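Local coordinates for protein sulfate adenylyltransferase, adenylylsulfate kinase (Thiobacillus denitrificans, PDB 3CR8) that probably makes activated sulfate, using ATP to phosphorylate adenosine 5'-phosphosulfate to 3'-phosphoadenylyl sulfate as a two-domain, hexameric APS kinase, at residues M60-C65 and S118-K122; G109-A113 and A136-P140. The contacts are given in a common frame with arbitrary orientation. Residues are numbered along the deposited sequence.

Contact 1: M60-C65 and S118-K122; sequences MTRAQC and SDVWK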
ATOM      1  N   MET A  60       0.588 -39.133 -46.029  1.00 73.95           N
ATOM      2  CA  MET A  60       1.552 -40.053 -46.626  1.00 63.50           C
ATOM      3  C   MET A  60       1.097 -41.490 -46.656  1.00 62.41           C
ATOM      4  O   MET A  60       0.223 -41.921 -45.901  1.00 60.20           O
ATOM      5  CB  MET A  60       2.878 -39.994 -45.904  1.00 56.29           C
ATOM      6  CG  MET A  60       3.688 -38.793 -46.244  1.00 57.57           C
ATOM      7  SD  MET A  60       5.144 -38.653 -45.166  1.00 56.00           S
ATOM      8  CE  MET A  60       5.763 -37.069 -45.737  1.00 42.81           C
ATOM      9  N   THR A  61       1.763 -42.225 -47.525  1.00 61.48           N
ATOM     10  CA  THR A  61       1.360 -43.557 -47.895  1.00 62.65           C
ATOM     11  C   THR A  61       2.397 -44.474 -47.339  1.00 54.50           C
ATOM     12  O   THR A  61       3.530 -44.072 -47.223  1.00 65.35           O
ATOM     13  CB  THR A  61       1.373 -43.686 -49.406  1.00 63.53           C
ATOM     14  OG1 THR A  61       0.124 -44.236 -49.851  1.00 70.06           O
ATOM     15  CG2 THR A  61       2.546 -44.538 -49.859  1.00 45.95           C
ATOM     16  N   ARG A  62       2.024 -45.706 -47.014  1.00 63.60           N
ATOM     17  CA  ARG A  62       2.900 -46.593 -46.246  1.00 63.01           C
ATOM     18  C   ARG A  62       4.330 -46.615 -46.791  1.00 55.18           C
ATOM     19  O   ARG A  62       5.303 -46.709 -46.049  1.00 60.97           O
ATOM     20  CB  ARG A  62       2.333 -48.015 -46.147  1.00 50.61           C
ATOM     21  CG  ARG A  62       2.487 -48.610 -44.755  1.00 74.06           C
ATOM     22  CD  ARG A  62       2.858 -50.074 -44.803  1.00 90.55           C
ATOM     23  NE  ARG A  62       4.262 -50.265 -45.172  1.00102.59           N
ATOM     24  CZ  ARG A  62       5.269 -50.325 -44.304  1.00109.47           C
ATOM     25  NH1 ARG A  62       5.042 -50.209 -42.998  1.00112.79           N
ATOM     26  NH2 ARG A  62       6.510 -50.499 -44.742  1.00103.52           N
ATOM     27  N   ALA A  63       4.450 -46.498 -48.097  1.00 57.71           N
ATOM     28  CA  ALA A  63       5.743 -46.464 -48.765  1.00 60.33           C
ATOM     29  C   ALA A  63       6.468 -45.160 -48.473  1.00 70.00           C
ATOM     30  O   ALA A  63       7.638 -45.167 -48.079  1.00 72.83           O
ATOM     31  CB  ALA A  63       5.549 -46.618 -50.266  1.00 57.02           C
ATOM     32  N   GLN A  64       5.768 -44.045 -48.685  1.00 67.89           N
ATOM     33  CA  GLN A  64       6.275 -42.708 -48.364  1.00 61.34           C
ATOM     34  C   GLN A  64       6.634 -42.584 -46.889  1.00 66.78           C
ATOM     35  O   GLN A  64       7.651 -42.001 -46.547  1.00 63.92           O
ATOM     36  CB  GLN A  64       5.231 -41.651 -48.726  1.00 61.90           C
ATOM     37  CG  GLN A  64       4.347 -42.056 -49.907  1.00 67.65           C
ATOM     38  CD  GLN A  64       3.599 -40.905 -50.520  1.00 63.07           C
ATOM     39  OE1 GLN A  64       2.401 -40.723 -50.290  1.00 59.33           O
ATOM     40  NE2 GLN A  64       4.302 -40.119 -51.306  1.00 56.69           N
ATOM     41  N   CYS A  65       5.792 -43.137 -46.020  1.00 57.45           N
ATOM     42  CA  CYS A  65       6.085 -43.178 -44.603  1.00 59.43           C
ATOM     43  C   CYS A  65       7.359 -43.933 -44.330  1.00 70.06           C
ATOM     44  O   CYS A  65       8.220 -43.452 -43.601  1.00 80.84           O
ATOM     45  CB  CYS A  65       4.960 -43.831 -43.835  1.00 57.41           C
ATOM     46  SG  CYS A  65       3.565 -42.769 -43.758  1.00 82.73           S
ATOM     47  N   SER A 118      -5.283 -43.316 -50.992  1.00 51.11           N
ATOM     48  CA  SER A 118      -4.091 -43.879 -51.659  1.00 44.42           C
ATOM     49  C   SER A 118      -3.756 -45.268 -51.128  1.00 62.49           C
ATOM     50  O   SER A 118      -3.446 -46.173 -51.898  1.00 73.60           O
ATOM     51  CB  SER A 118      -2.852 -43.042 -51.379  1.00 35.32           C
ATOM     52  OG  SER A 118      -2.780 -41.881 -52.165  1.00 55.66           O
ATOM     53  N   ASP A 119      -3.789 -45.417 -49.804  1.00 52.44           N
ATOM     54  CA  ASP A 119      -3.329 -46.625 -49.139  1.00 47.62           C
ATOM     55  C   ASP A 119      -4.081 -46.766 -47.827  1.00 49.88           C
ATOM     56  O   ASP A 119      -4.450 -45.766 -47.223  1.00 50.82           O
ATOM     57  CB  ASP A 119      -1.830 -46.515 -48.883  1.00 48.53           C
ATOM     58  CG  ASP A 119      -1.186 -47.840 -48.538  1.00 62.81           C
ATOM     59  OD1 ASP A 119      -1.917 -48.824 -48.232  1.00 70.38           O
ATOM     60  OD2 ASP A 119       0.066 -47.888 -48.572  1.00 55.16           O
ATOM     61  N   VAL A 120      -4.319 -48.002 -47.393  1.00 45.30           N
ATOM     62  CA  VAL A 120      -4.985 -48.251 -46.123  1.00 46.82           C
ATOM     63  C   VAL A 120      -4.388 -49.487 -45.482  1.00 59.66           C
ATOM     64  O   VAL A 120      -4.349 -50.552 -46.099  1.00 69.25           O
ATOM     65  CB  VAL A 120      -6.476 -48.527 -46.292  1.00 48.02           C
ATOM     66  CG1 VAL A 120      -7.084 -48.890 -44.945  1.00 35.71           C
ATOM     67  CG2 VAL A 120      -7.191 -47.346 -46.955  1.00 43.51           C
ATOM     68  N   TRP A 121      -3.869 -49.324 -44.283  1.00 64.66           N
ATOM     69  CA  TRP A 121      -3.188 -50.399 -43.615  1.00 62.19           C
ATOM     70  C   TRP A 121      -3.304 -50.270 -42.126  1.00 70.73           C
ATOM     71  O   TRP A 121      -3.783 -49.280 -41.634  1.00 76.71           O
ATOM     72  CB  TRP A 121      -1.736 -50.426 -44.029  1.00 63.76           C
ATOM     73  CG  TRP A 121      -0.870 -49.346 -43.491  1.00 70.51           C
ATOM     74  CD1 TRP A 121       0.010 -49.457 -42.484  1.00 67.59           C
ATOM     75  CD2 TRP A 121      -0.749 -48.019 -43.977  1.00 67.93           C
ATOM     76  NE1 TRP A 121       0.666 -48.291 -42.301  1.00 63.44           N
ATOM     77  CE2 TRP A 121       0.205 -47.386 -43.210  1.00 64.28           C
ATOM     78  CE3 TRP A 121      -1.366 -47.306 -44.981  1.00 63.21           C
ATOM     79  CZ2 TRP A 121       0.556 -46.084 -43.416  1.00 64.68           C
ATOM     80  CZ3 TRP A 121      -1.016 -46.034 -45.176  1.00 60.39           C
ATOM     81  CH2 TRP A 121      -0.067 -45.430 -44.412  1.00 64.94           C
ATOM     82  N   LYS A 122      -2.870 -51.288 -41.406  1.00 71.44           N
ATOM     83  CA  LYS A 122      -3.038 -51.312 -39.974  1.00 69.54           C
ATOM     84  C   LYS A 122      -1.740 -51.575 -39.275  1.00 67.54           C
ATOM     85  O   LYS A 122      -0.856 -52.214 -39.802  1.00 66.83           O
ATOM     86  CB  LYS A 122      -4.053 -52.362 -39.560  1.00 61.72           C
ATOM     87  CG  LYS A 122      -4.647 -52.150 -38.191  1.00 64.30           C
ATOM     88  CD  LYS A 122      -5.837 -53.043 -38.005  1.00 53.99           C
ATOM     89  CE  LYS A 122      -6.340 -53.046 -36.598  1.00 62.55           C
ATOM     90  NZ  LYS A 122      -7.668 -53.687 -36.541  1.00 69.37           N
TER
HETATM   91  O   HOH W   1       2.224 -47.907 -50.308  1.00 47.02           O
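Trp121 lays one face of its indole against the aliphatic part of Arg62. The pairing illustrates how a helix start can be packed on a sheet, here within the PUA-like domain: the first turn of helix 62-71 rests on side chains of strand 119-123 of the mixed sheet. The guanidinium of Arg62 turns away from the strand, so any cation-pi attraction to the same ring is long and weak at best. Around the ring edge lie the backbone O of Met60, 3.8 Å from Trp121 CH2, and SG of Cys65, 4.5 Å from Trp121 CZ2; His128 of the adjacent strand 126-135 also meets the indole. Thr61 holds the N-cap position, but its side chain makes no capping bond; its OG1 packs in van der Waals contact 3.2 Å from Asp119 CB. The carboxylate of Asp119 approaches the amides of the first turn, which have no helical acceptor ahead of them, as acidic groups commonly do at helix N-termini. Arg62 N gives Asp119 OD2 a weak hydrogen bond of 3.3 Å, and a water extends the link, donating to Asp119 OD2 at 2.8 Å and accepting weakly from Ala63 N at 3.4 Å.

Contact 2: G109-A113 and A136-P140; sequences GYMLA and AALPP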
ATOM      1  N   GLY A 109     -19.452 -35.123 -36.052  1.00 66.52           N
ATOM      2  CA  GLY A 109     -19.961 -35.334 -37.400  1.00 66.78           C
ATOM      3  C   GLY A 109     -19.956 -34.116 -38.308  1.00 70.52           C
ATOM      4  O   GLY A 109     -20.548 -34.145 -39.391  1.00 74.04           O
ATOM      5  N   TYR A 110     -19.302 -33.042 -37.864  1.00 70.03           N
ATOM      6  CA  TYR A 110     -19.108 -31.855 -38.700  1.00 61.69           C
ATOM      7  C   TYR A 110     -18.058 -32.154 -39.770  1.00 60.79           C
ATOM      8  O   TYR A 110     -16.976 -32.636 -39.491  1.00 56.48           O
ATOM      9  CB  TYR A 110     -18.712 -30.653 -37.849  1.00 63.13           C
ATOM     10  CG  TYR A 110     -18.515 -29.352 -38.604  1.00 66.26           C
ATOM     11  CD1 TYR A 110     -19.582 -28.536 -38.917  1.00 64.51           C
ATOM     12  CD2 TYR A 110     -17.249 -28.929 -38.972  1.00 70.45           C
ATOM     13  CE1 TYR A 110     -19.391 -27.341 -39.601  1.00 79.41           C
ATOM     14  CE2 TYR A 110     -17.047 -27.736 -39.653  1.00 71.63           C
ATOM     15  CZ  TYR A 110     -18.118 -26.944 -39.965  1.00 80.60           C
ATOM     16  OH  TYR A 110     -17.906 -25.757 -40.645  1.00 73.87           O
ATOM     17  N   MET A 111     -18.393 -31.868 -41.010  1.00 55.66           N
ATOM     18  CA  MET A 111     -17.580 -32.294 -42.127  1.00 52.00           C
ATOM     19  C   MET A 111     -16.449 -31.316 -42.399  1.00 59.19           C
ATOM     20  O   MET A 111     -16.673 -30.095 -42.439  1.00 55.47           O
ATOM     21  CB  MET A 111     -18.477 -32.464 -43.355  1.00 65.93           C
ATOM     22  CG  MET A 111     -17.957 -31.858 -44.618  1.00 60.44           C
ATOM     23  SD  MET A 111     -16.960 -33.022 -45.490  1.00 64.02           S
ATOM     24  CE  MET A 111     -16.499 -31.971 -46.866  1.00 56.17           C
ATOM     25  N   LEU A 112     -15.247 -31.874 -42.608  1.00 58.35           N
ATOM     26  CA  LEU A 112     -14.003 -31.107 -42.783  1.00 49.68           C
ATOM     27  C   LEU A 112     -13.377 -31.213 -44.175  1.00 49.92           C
ATOM     28  O   LEU A 112     -12.927 -30.225 -44.766  1.00 43.99           O
ATOM     29  CB  LEU A 112     -12.957 -31.549 -41.762  1.00 50.68           C
ATOM     30  CG  LEU A 112     -13.335 -31.497 -40.291  1.00 53.67           C
ATOM     31  CD1 LEU A 112     -12.358 -32.281 -39.437  1.00 49.51           C
ATOM     32  CD2 LEU A 112     -13.404 -30.071 -39.854  1.00 54.34           C
ATOM     33  N   ALA A 113     -13.322 -32.424 -44.693  1.00 54.80           N
ATOM     34  CA  ALA A 113     -12.637 -32.641 -45.951  1.00 62.83           C
ATOM     35  C   ALA A 113     -12.968 -34.022 -46.467  1.00 62.72           C
ATOM     36  O   ALA A 113     -13.392 -34.880 -45.692  1.00 56.78           O
ATOM     37  CB  ALA A 113     -11.125 -32.505 -45.748  1.00 47.42           C
ATOM     38  N   ALA A 136     -13.155 -28.680 -46.996  1.00 49.97           N
ATOM     39  CA  ALA A 136     -14.345 -27.828 -47.014  1.00 60.85           C
ATOM     40  C   ALA A 136     -14.302 -26.801 -45.887  1.00 55.94           C
ATOM     41  O   ALA A 136     -14.460 -25.606 -46.120  1.00 64.50           O
ATOM     42  CB  ALA A 136     -15.597 -28.684 -46.879  1.00 62.26           C
ATOM     43  N   ALA A 137     -14.093 -27.298 -44.670  1.00 47.56           N
ATOM     44  CA  ALA A 137     -14.064 -26.502 -43.460  1.00 43.10           C
ATOM     45  C   ALA A 137     -12.899 -26.894 -42.563  1.00 55.71           C
ATOM     46  O   ALA A 137     -12.407 -28.015 -42.637  1.00 54.15           O
ATOM     47  CB  ALA A 137     -15.347 -26.683 -42.703  1.00 51.43           C
ATOM     48  N   LEU A 138     -12.466 -25.962 -41.710  1.00 54.21           N
ATOM     49  CA  LEU A 138     -11.494 -26.259 -40.662  1.00 50.91           C
ATOM     50  C   LEU A 138     -12.195 -26.649 -39.366  1.00 46.71           C
ATOM     51  O   LEU A 138     -13.324 -26.247 -39.111  1.00 55.78           O
ATOM     52  CB  LEU A 138     -10.590 -25.059 -40.373  1.00 47.97           C
ATOM     53  CG  LEU A 138     -10.084 -24.182 -41.509  1.00 64.51           C
ATOM     54  CD1 LEU A 138     -11.246 -23.388 -42.146  1.00 76.28           C
ATOM     55  CD2 LEU A 138      -9.072 -23.244 -40.929  1.00 36.00           C
ATOM     56  N   PRO A 139     -11.512 -27.424 -38.523  1.00 52.17           N
ATOM     57  CA  PRO A 139     -12.092 -27.729 -37.214  1.00 56.21           C
ATOM     58  C   PRO A 139     -12.672 -26.492 -36.550  1.00 61.34           C
ATOM     59  O   PRO A 139     -12.016 -25.452 -36.505  1.00 60.17           O
ATOM     60  CB  PRO A 139     -10.892 -28.250 -36.424  1.00 45.61           C
ATOM     61  CG  PRO A 139     -10.032 -28.885 -37.471  1.00 43.99           C
ATOM     62  CD  PRO A 139     -10.184 -28.043 -38.696  1.00 52.51           C
ATOM     63  N   PRO A 140     -13.910 -26.592 -36.044  1.00 69.27           N
ATOM     64  CA  PRO A 140     -14.510 -25.419 -35.406  1.00 67.31           C
ATOM     65  C   PRO A 140     -13.728 -25.024 -34.159  1.00 52.99           C
ATOM     66  O   PRO A 140     -13.409 -25.870 -33.332  1.00 50.92           O
ATOM     67  CB  PRO A 140     -15.917 -25.897 -35.042  1.00 58.22           C
ATOM     68  CG  PRO A 140     -16.136 -27.136 -35.837  1.00 69.12           C
ATOM     69  CD  PRO A 140     -14.789 -27.765 -35.955  1.00 64.82           C
TER
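The small methyls of Ala136 and Ala137 fit among the larger side chains of Tyr110, Met111 and Leu112, a simple case of bumps filling hollows. The methyl of Ala137 is a bump between the phenol of Tyr110 and the backbone of Met111, with CB 3.4 Å from Tyr110 OH and 3.7 Å from Met111 O. Pro140 CG covers one face of the Tyr110 ring in a CH-pi contact, 4.2 Å from its centroid. Further along the strand, Met111 CE reaches Ala136 CB at 3.4 Å, while Leu112 CD2 nestles against the Leu138-Pro139 peptide, 3.5 Å from Pro139 N. Leu112 O fixes the fit by accepting two hydrogen bonds, from Ala136 N (2.7 Å) and Ala137 N (3.2 Å). Leu112 and Ala113 form a classic beta bulge opposite Leu104 of strand 101-105. Helix 39-50 packs on both segments, touching Leu112, Ala113 and Pro139, while helix 22-30 meets Met111 of strand 111-117.

Contacts 1 and 2 show one sheet of the PUA-like domain being used at two places. Their centres are 23 Å apart and their nearest atoms about 13 Å apart, so neither touches the other. The connection runs through the strands: 111-117 carries one side of contact 2, the chain turns a corner at Ser118, and 119-123 carries one side of contact 1. Both strands pair antiparallel with 126-135, whose exit supplies the loop of contact 2. Along the sequence the segments alternate, 60-65, 109-113, 118-122, 136-140, so the two contacts cross along the chain. Both lie away from the predicted ATP-binding loop, Gly376 to Ser383, in the kinase region.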